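Local structure of putative histidinol-phosphate aminotransferase (Burkholderia pseudomallei, 3P1T) at the interface of chains A and B. The protein probably acts as a pyridoxal 5'-phosphate-dependent aminotransferase, perhaps exchanging the amino group between L-histidinol phosphate and 2-oxoglutarate in histidine biosynthesis. Sequence-based numbering; all coordinates share one arbitrary frame. Chains: chain A/B, Putative histidinol-phosphate aminotransferase.

The three contacts sample one two-fold interface between two copies of the protein, so each recurs with the chains exchanged. Contact 1 and contact 3 are neighbours, their C-alpha centres about 10 Å apart, and A:Ile45 belongs to both; helix 231-241 of chain A also supplies residues to each. Contact 2 lies apart, its C-alpha centre about 18 Å from that of contact 1 and 25 Å from that of contact 3, but its chain A loop runs on through A:Phe226 to A:Cys227 of contact 1. An apolar centre, a backbone-bonded loop pair and a polar outlying patch together fit the dimer expected of this aminotransferase family.

Contact 1: the interface of chains A and B. Residues chain A 45-49, 227, 230-231; chain B 25, 201-205.
Loop 45-49 of chain A, with the turn leading into helix 231-241, closes over the chain B loop 201-205 and the separate loop residue B:Glu25. B:Glu25 works with both carboxylate oxygens. OE2 takes the backbone N-H of A:Tyr48 on its anti lone pair, 2.9 Å from N, and also meets a water shared with the A:Tyr48 carbonyl. OE1 forms a salt bridge and hydrogen bond at 3.3 Å with NH1 of A:Arg47; it lies in the guanidinium plane at its edge, but NH1 meets it from above the carboxylate plane, the two planes standing 79° apart; the arginine bends at chi2 (-74°) to get there. That charge should help keep the carboxylate ionised. The A:Tyr48 ring receives B:Ala203 CB over the centre of one face, 4.0 Å from the centroid. B:Gly204 is gripped through its backbone at both ends: its N donates to A:Ile45 O at 2.9 Å, and its O accepts from A:Thr231 N at 3.0 Å. A:Ile45 and B:Leu202 run alongside each other, CD1 to CD2 at 3.5 Å. The chain B loop follows closely after the family's cofactor-binding lysine, so this contact probably borders the active site, where the tyrosine loop of one subunit likely reaches its neighbour's cofactor pocket.

Contact 2: the interface of chains A and B. Residues chain A 222-226; chain B 78, 106, 109.
Polar bonds first: in this outlying patch of the two-fold interface, side chains from two chain B helices hold loop 222-226 of chain A, just after helix 214-221, by its backbone. B:Asp78, near the start of helix 76-87, accepts the backbone N-H of A:Phe226 on OD2 at 2.8 Å; the bond is nearly straight, 164° at the hydrogen, though the donor stands above the carboxylate plane. B:Arg106, on helix 102-110, bends at chi2 (-76°) and chi3 and so points the end of its guanidinium at the carbonyl of A:Lys223. NH1 donates to that O at 3.1 Å, close to the guanidinium plane, and NH2 adds a weak bond to the same oxygen, so one carbonyl is straddled by both terminal nitrogens.

The charged pair within chain B is looser: NE of B:Arg106 lies 4.0 Å from OD2 of B:Asp78. The arginine's positive charge, and the helix start on which the aspartate sits, may both favour an ionised carboxylate.

Packing contacts fill in around these bonds. The A:Trp225 side chain slides past B:Asp78 in the opposite direction, CD1 coming 3.6 Å from CB, with ring and carboxylate planes 77° apart. The extended A:Lys223 chain likewise passes B:Val109, its CG 3.9 Å from the valine CB. Within chain B one methyl branch of B:Val109, CG2, lies 3.7 Å above the guanidinium plane of B:Arg106, offset toward its rim.

Contact 3: the interface of chains A and B. Residues chain A 38-39, 42-45, 232; chain B 30, 34-35, 38, 232, 236.
B:Ile38, on helix 32-41, buries the most surface here and uses both of its branches. CG2, anti to the backbone N, meets CG2 of its symmetry mate A:Ile38 at 3.6 Å, the two side chains crossing obliquely near the two-fold axis; CD2 of A:Leu232 comes 3.8 Å from the same B:Ile38 CG2. The other tip, B:Ile38 CD1, reaches CD1 of A:Ile45 and CB of A:Ala42, each at 3.9 Å. A:Leu232 and B:Leu232 in turn face each other, CD1 of the first 4.0 Å from CB of the second.

B:Gln35, one helical turn earlier, lays its extended side chain against A:Ala43. Its amide is held by NE2 donating at 2.9 Å to the carbonyl O of B:Val30, which lies in the amide plane, and its OE1 shares a water with A:Ala39 O.

A:Ala42, on the short 3-10 helix 42-44, sits between B:Ile38 and B:Val30, whose CG1 comes 3.5 Å from its carbonyl O. A:Ile45 crosses B:Val30 at about a right angle, its CD1 also 3.7 Å from B:Val34 CG1. A second water joins A:Ala43 O to B:Val30 N. With no direct polar bond across, this greasy centre likely holds the subunits together by burying hydrocarbon along the symmetry axis.

Contact 1: the interface of chains A and B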
# COMPACT_ATOMS: atom_id res chain seq x y z
N ILE A 45 -1.47 -7.64 -14.75
CA ILE A 45 -1.15 -7.65 -13.32
C ILE A 45 0.08 -8.56 -13.01
O ILE A 45 0.63 -8.46 -11.91
CB ILE A 45 -2.37 -8.05 -12.45
CG1 ILE A 45 -2.88 -9.48 -12.75
CG2 ILE A 45 -3.48 -7.02 -12.58
CD1 ILE A 45 -3.91 -9.99 -11.80
N ASN A 46 0.52 -9.41 -13.97
CA ASN A 46 1.65 -10.32 -13.80
C ASN A 46 3.01 -9.60 -13.91
O ASN A 46 4.05 -10.21 -13.64
CB ASN A 46 1.57 -11.46 -14.86
CG ASN A 46 1.63 -11.02 -16.30
OD1 ASN A 46 1.00 -10.05 -16.73
ND2 ASN A 46 2.34 -11.76 -17.12
N ARG A 47 3.01 -8.34 -14.36
CA ARG A 47 4.22 -7.55 -14.63
C ARG A 47 4.31 -6.35 -13.75
O ARG A 47 3.28 -5.72 -13.47
CB ARG A 47 4.24 -7.05 -16.10
CG ARG A 47 4.14 -8.11 -17.18
CD ARG A 47 5.41 -8.93 -17.40
NE ARG A 47 5.23 -9.92 -18.46
CZ ARG A 47 6.15 -10.81 -18.84
NH1 ARG A 47 7.33 -10.84 -18.25
NH2 ARG A 47 5.88 -11.67 -19.81
N TYR A 48 5.55 -5.96 -13.38
CA TYR A 48 5.78 -4.74 -12.60
C TYR A 48 5.37 -3.50 -13.44
O TYR A 48 5.67 -3.46 -14.65
CB TYR A 48 7.23 -4.65 -12.12
CG TYR A 48 7.60 -5.73 -11.11
CD1 TYR A 48 7.18 -5.65 -9.78
CD2 TYR A 48 8.41 -6.81 -11.47
CE1 TYR A 48 7.52 -6.63 -8.85
CE2 TYR A 48 8.77 -7.79 -10.54
CZ TYR A 48 8.32 -7.70 -9.23
OH TYR A 48 8.65 -8.66 -8.30
N PRO A 49 4.63 -2.52 -12.87
CA PRO A 49 4.16 -1.37 -13.69
C PRO A 49 5.25 -0.31 -13.89
O PRO A 49 5.08 0.85 -13.50
CB PRO A 49 2.99 -0.84 -12.86
CG PRO A 49 3.34 -1.17 -11.46
CD PRO A 49 4.17 -2.42 -11.47
N CYS A 227 7.08 -0.41 -5.48
CA CYS A 227 5.79 -0.70 -6.10
C CYS A 227 4.66 -0.55 -5.04
O CYS A 227 3.78 -1.41 -4.89
CB CYS A 227 5.81 -2.09 -6.74
SG CYS A 227 4.33 -2.54 -7.69
N GLY A 230 0.16 -0.45 -6.89
CA GLY A 230 0.14 -1.41 -7.98
C GLY A 230 -0.49 -0.95 -9.27
O GLY A 230 -1.12 0.11 -9.33
N THR A 231 -0.35 -1.76 -10.31
CA THR A 231 -0.84 -1.51 -11.66
C THR A 231 -2.37 -1.25 -11.71
O THR A 231 -2.78 -0.38 -12.47
CB THR A 231 -0.46 -2.65 -12.60
OG1 THR A 231 -1.09 -2.44 -13.86
CG2 THR A 231 -0.83 -4.01 -12.06
N GLU B 25 9.46 -12.39 -13.58
CA GLU B 25 8.01 -12.30 -13.66
C GLU B 25 7.39 -13.58 -14.23
O GLU B 25 8.04 -14.29 -15.01
CB GLU B 25 7.61 -11.09 -14.55
CG GLU B 25 7.98 -9.73 -13.97
CD GLU B 25 8.10 -8.60 -14.97
OE1 GLU B 25 8.69 -8.83 -16.05
OE2 GLU B 25 7.66 -7.46 -14.65
N GLY B 201 1.41 -14.97 -10.14
CA GLY B 201 1.28 -13.98 -11.20
C GLY B 201 0.72 -12.63 -10.80
O GLY B 201 0.00 -12.02 -11.59
N LEU B 202 1.05 -12.13 -9.59
CA LEU B 202 0.54 -10.82 -9.17
C LEU B 202 1.70 -9.83 -8.91
O LEU B 202 1.59 -8.97 -8.04
CB LEU B 202 -0.34 -10.95 -7.92
CG LEU B 202 -1.49 -11.97 -7.93
CD1 LEU B 202 -2.27 -11.89 -6.64
CD2 LEU B 202 -2.44 -11.75 -9.09
N ALA B 203 2.78 -9.89 -9.69
CA ALA B 203 3.96 -9.03 -9.53
C ALA B 203 3.62 -7.54 -9.53
O ALA B 203 4.22 -6.79 -8.76
CB ALA B 203 4.97 -9.31 -10.62
N GLY B 204 2.67 -7.12 -10.35
CA GLY B 204 2.27 -5.73 -10.45
C GLY B 204 1.46 -5.23 -9.28
O GLY B 204 1.20 -4.03 -9.20
N LEU B 205 1.05 -6.13 -8.36
CA LEU B 205 0.26 -5.76 -7.18
C LEU B 205 1.15 -5.68 -5.95
O LEU B 205 0.79 -5.01 -4.98
CB LEU B 205 -0.90 -6.72 -6.93
CG LEU B 205 -1.82 -7.03 -8.12
CD1 LEU B 205 -3.03 -7.79 -7.66
CD2 LEU B 205 -2.25 -5.77 -8.86
O HOH W 1 7.73 -5.14 -16.44

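Contact 2: the interface of chains A and B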
# COMPACT_ATOMS: atom_id res chain seq x y z
N ARG A 222 12.30 8.21 -0.84
CA ARG A 222 13.40 7.27 -0.60
C ARG A 222 13.01 6.17 0.42
O ARG A 222 13.51 5.05 0.35
CB ARG A 222 14.65 8.03 -0.09
CG ARG A 222 15.78 8.13 -1.09
CD ARG A 222 16.97 8.92 -0.57
NE ARG A 222 16.84 10.36 -0.82
CZ ARG A 222 17.02 11.32 0.10
NH1 ARG A 222 17.31 10.99 1.36
NH2 ARG A 222 16.88 12.59 -0.23
N LYS A 223 12.11 6.50 1.36
CA LYS A 223 11.71 5.55 2.40
C LYS A 223 10.46 4.75 1.99
O LYS A 223 10.18 3.73 2.63
CB LYS A 223 11.48 6.28 3.75
CG LYS A 223 12.79 6.77 4.35
CD LYS A 223 12.66 7.50 5.63
CE LYS A 223 14.01 7.94 6.11
NZ LYS A 223 13.94 8.51 7.48
N GLN A 224 9.79 5.14 0.90
CA GLN A 224 8.59 4.43 0.44
C GLN A 224 8.94 3.04 -0.07
O GLN A 224 10.09 2.76 -0.43
CB GLN A 224 7.86 5.21 -0.64
CG GLN A 224 7.17 6.47 -0.14
CD GLN A 224 6.28 7.06 -1.20
OE1 GLN A 224 6.75 7.63 -2.20
NE2 GLN A 224 4.98 6.87 -1.04
N TRP A 225 7.95 2.15 -0.04
CA TRP A 225 8.14 0.78 -0.45
C TRP A 225 8.18 0.67 -1.94
O TRP A 225 7.58 1.49 -2.64
CB TRP A 225 7.02 -0.09 0.11
CG TRP A 225 6.91 -0.07 1.61
CD1 TRP A 225 7.93 -0.04 2.51
CD2 TRP A 225 5.70 -0.25 2.38
NE1 TRP A 225 7.44 -0.10 3.79
CE2 TRP A 225 6.08 -0.25 3.74
CE3 TRP A 225 4.33 -0.36 2.05
CZ2 TRP A 225 5.14 -0.36 4.77
CZ3 TRP A 225 3.40 -0.50 3.07
CH2 TRP A 225 3.80 -0.48 4.41
N PHE A 226 8.90 -0.34 -2.45
CA PHE A 226 8.95 -0.60 -3.87
C PHE A 226 7.56 -1.03 -4.36
O PHE A 226 6.92 -1.87 -3.71
CB PHE A 226 10.02 -1.66 -4.18
CG PHE A 226 9.96 -2.19 -5.60
CD1 PHE A 226 10.32 -1.38 -6.68
CD2 PHE A 226 9.50 -3.47 -5.86
CE1 PHE A 226 10.21 -1.85 -7.99
CE2 PHE A 226 9.41 -3.94 -7.17
CZ PHE A 226 9.76 -3.12 -8.22
N ASP B 78 9.34 -5.40 1.32
CA ASP B 78 9.71 -4.12 1.96
C ASP B 78 8.87 -3.89 3.22
O ASP B 78 9.47 -3.63 4.27
CB ASP B 78 9.57 -2.90 1.02
CG ASP B 78 10.60 -2.75 -0.08
OD1 ASP B 78 11.28 -3.75 -0.41
OD2 ASP B 78 10.68 -1.66 -0.67
N ARG B 106 16.48 -1.35 3.11
CA ARG B 106 15.60 -1.14 4.27
C ARG B 106 16.42 -0.89 5.54
O ARG B 106 15.97 -0.13 6.40
CB ARG B 106 14.66 -2.34 4.45
CG ARG B 106 13.64 -2.52 3.31
CD ARG B 106 12.51 -1.51 3.42
NE ARG B 106 12.68 -0.37 2.54
CZ ARG B 106 12.08 0.80 2.69
NH1 ARG B 106 11.33 1.04 3.76
NH2 ARG B 106 12.27 1.76 1.80
N VAL B 109 17.46 2.82 5.56
CA VAL B 109 16.45 3.80 5.94
C VAL B 109 16.15 3.71 7.45
O VAL B 109 15.62 4.67 7.97
CB VAL B 109 15.14 3.70 5.09
CG1 VAL B 109 15.41 3.88 3.59
CG2 VAL B 109 14.37 2.41 5.31

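Contact 3: the interface of chains A and B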
# COMPACT_ATOMS: atom_id res chain seq x y z
N ILE A 38 -9.53 -0.21 -15.70
CA ILE A 38 -9.21 -1.24 -14.70
C ILE A 38 -9.23 -2.61 -15.40
O ILE A 38 -8.26 -3.36 -15.29
CB ILE A 38 -10.15 -1.17 -13.45
CG1 ILE A 38 -9.95 0.16 -12.69
CG2 ILE A 38 -9.88 -2.35 -12.51
CD1 ILE A 38 -11.05 0.48 -11.65
N ALA A 39 -10.28 -2.91 -16.18
CA ALA A 39 -10.44 -4.18 -16.93
C ALA A 39 -9.27 -4.44 -17.88
O ALA A 39 -8.89 -5.59 -18.10
CB ALA A 39 -11.74 -4.15 -17.71
N ALA A 42 -6.09 -5.29 -15.84
CA ALA A 42 -6.24 -6.63 -15.27
C ALA A 42 -5.48 -7.68 -16.07
O ALA A 42 -5.00 -8.64 -15.49
CB ALA A 42 -7.70 -7.00 -15.20
N ALA A 43 -5.31 -7.47 -17.37
CA ALA A 43 -4.59 -8.41 -18.23
C ALA A 43 -3.01 -8.31 -18.09
O ALA A 43 -2.28 -9.14 -18.64
CB ALA A 43 -4.99 -8.16 -19.66
N ARG A 44 -2.51 -7.32 -17.33
CA ARG A 44 -1.08 -7.08 -17.15
C ARG A 44 -0.64 -7.10 -15.66
O ARG A 44 0.48 -6.64 -15.36
CB ARG A 44 -0.68 -5.69 -17.73
CG ARG A 44 -1.53 -5.08 -18.86
CD ARG A 44 -1.24 -3.60 -19.04
N ILE A 45 -1.47 -7.64 -14.75
CA ILE A 45 -1.15 -7.65 -13.32
C ILE A 45 0.08 -8.56 -13.01
O ILE A 45 0.63 -8.46 -11.91
CB ILE A 45 -2.37 -8.05 -12.45
CG1 ILE A 45 -2.88 -9.48 -12.75
CG2 ILE A 45 -3.48 -7.02 -12.58
CD1 ILE A 45 -3.91 -9.99 -11.80
N LEU A 232 -3.19 -1.97 -10.92
CA LEU A 232 -4.65 -1.76 -10.93
C LEU A 232 -5.02 -0.38 -10.35
O LEU A 232 -5.78 0.36 -10.98
CB LEU A 232 -5.41 -2.87 -10.17
CG LEU A 232 -5.31 -4.29 -10.72
CD1 LEU A 232 -5.95 -5.28 -9.77
CD2 LEU A 232 -5.89 -4.38 -12.13
N VAL B 30 -2.93 -13.65 -17.80
CA VAL B 30 -3.71 -13.58 -16.57
C VAL B 30 -5.00 -14.40 -16.80
O VAL B 30 -5.69 -14.18 -17.80
CB VAL B 30 -3.99 -12.11 -16.16
CG1 VAL B 30 -4.80 -12.04 -14.87
CG2 VAL B 30 -2.68 -11.34 -16.02
N VAL B 34 -9.64 -14.46 -12.84
CA VAL B 34 -8.94 -13.41 -12.07
C VAL B 34 -9.30 -12.03 -12.69
O VAL B 34 -9.61 -11.08 -11.95
CB VAL B 34 -7.39 -13.66 -12.01
CG1 VAL B 34 -6.65 -12.48 -11.37
CG2 VAL B 34 -7.07 -14.95 -11.25
N GLN B 35 -9.31 -11.94 -14.05
CA GLN B 35 -9.67 -10.70 -14.75
C GLN B 35 -11.14 -10.34 -14.47
O GLN B 35 -11.42 -9.17 -14.19
CB GLN B 35 -9.42 -10.79 -16.25
CG GLN B 35 -7.94 -10.98 -16.62
CD GLN B 35 -7.66 -10.78 -18.10
OE1 GLN B 35 -8.05 -9.79 -18.71
NE2 GLN B 35 -6.86 -11.66 -18.67
N ILE B 38 -11.69 -8.86 -10.98
CA ILE B 38 -11.21 -7.49 -10.96
C ILE B 38 -12.29 -6.60 -11.58
O ILE B 38 -12.68 -5.61 -10.96
CB ILE B 38 -9.82 -7.34 -11.64
CG1 ILE B 38 -8.73 -8.13 -10.86
CG2 ILE B 38 -9.41 -5.87 -11.75
CD1 ILE B 38 -7.42 -8.41 -11.61
N LEU B 232 -9.51 -3.57 -5.31
CA LEU B 232 -9.07 -4.20 -6.55
C LEU B 232 -8.00 -5.28 -6.28
O LEU B 232 -8.15 -6.40 -6.78
CB LEU B 232 -8.54 -3.17 -7.56
CG LEU B 232 -9.54 -2.12 -8.07
CD1 LEU B 232 -8.83 -1.09 -8.93
CD2 LEU B 232 -10.73 -2.76 -8.81
N ALA B 236 -8.42 -9.47 -6.69
CA ALA B 236 -7.48 -10.16 -7.58
C ALA B 236 -6.82 -11.31 -6.83
O ALA B 236 -6.85 -12.45 -7.32
CB ALA B 236 -6.42 -9.18 -8.11
O HOH W 2 -2.77 -11.44 -19.39
O HOH W 3 -9.69 -7.78 -18.96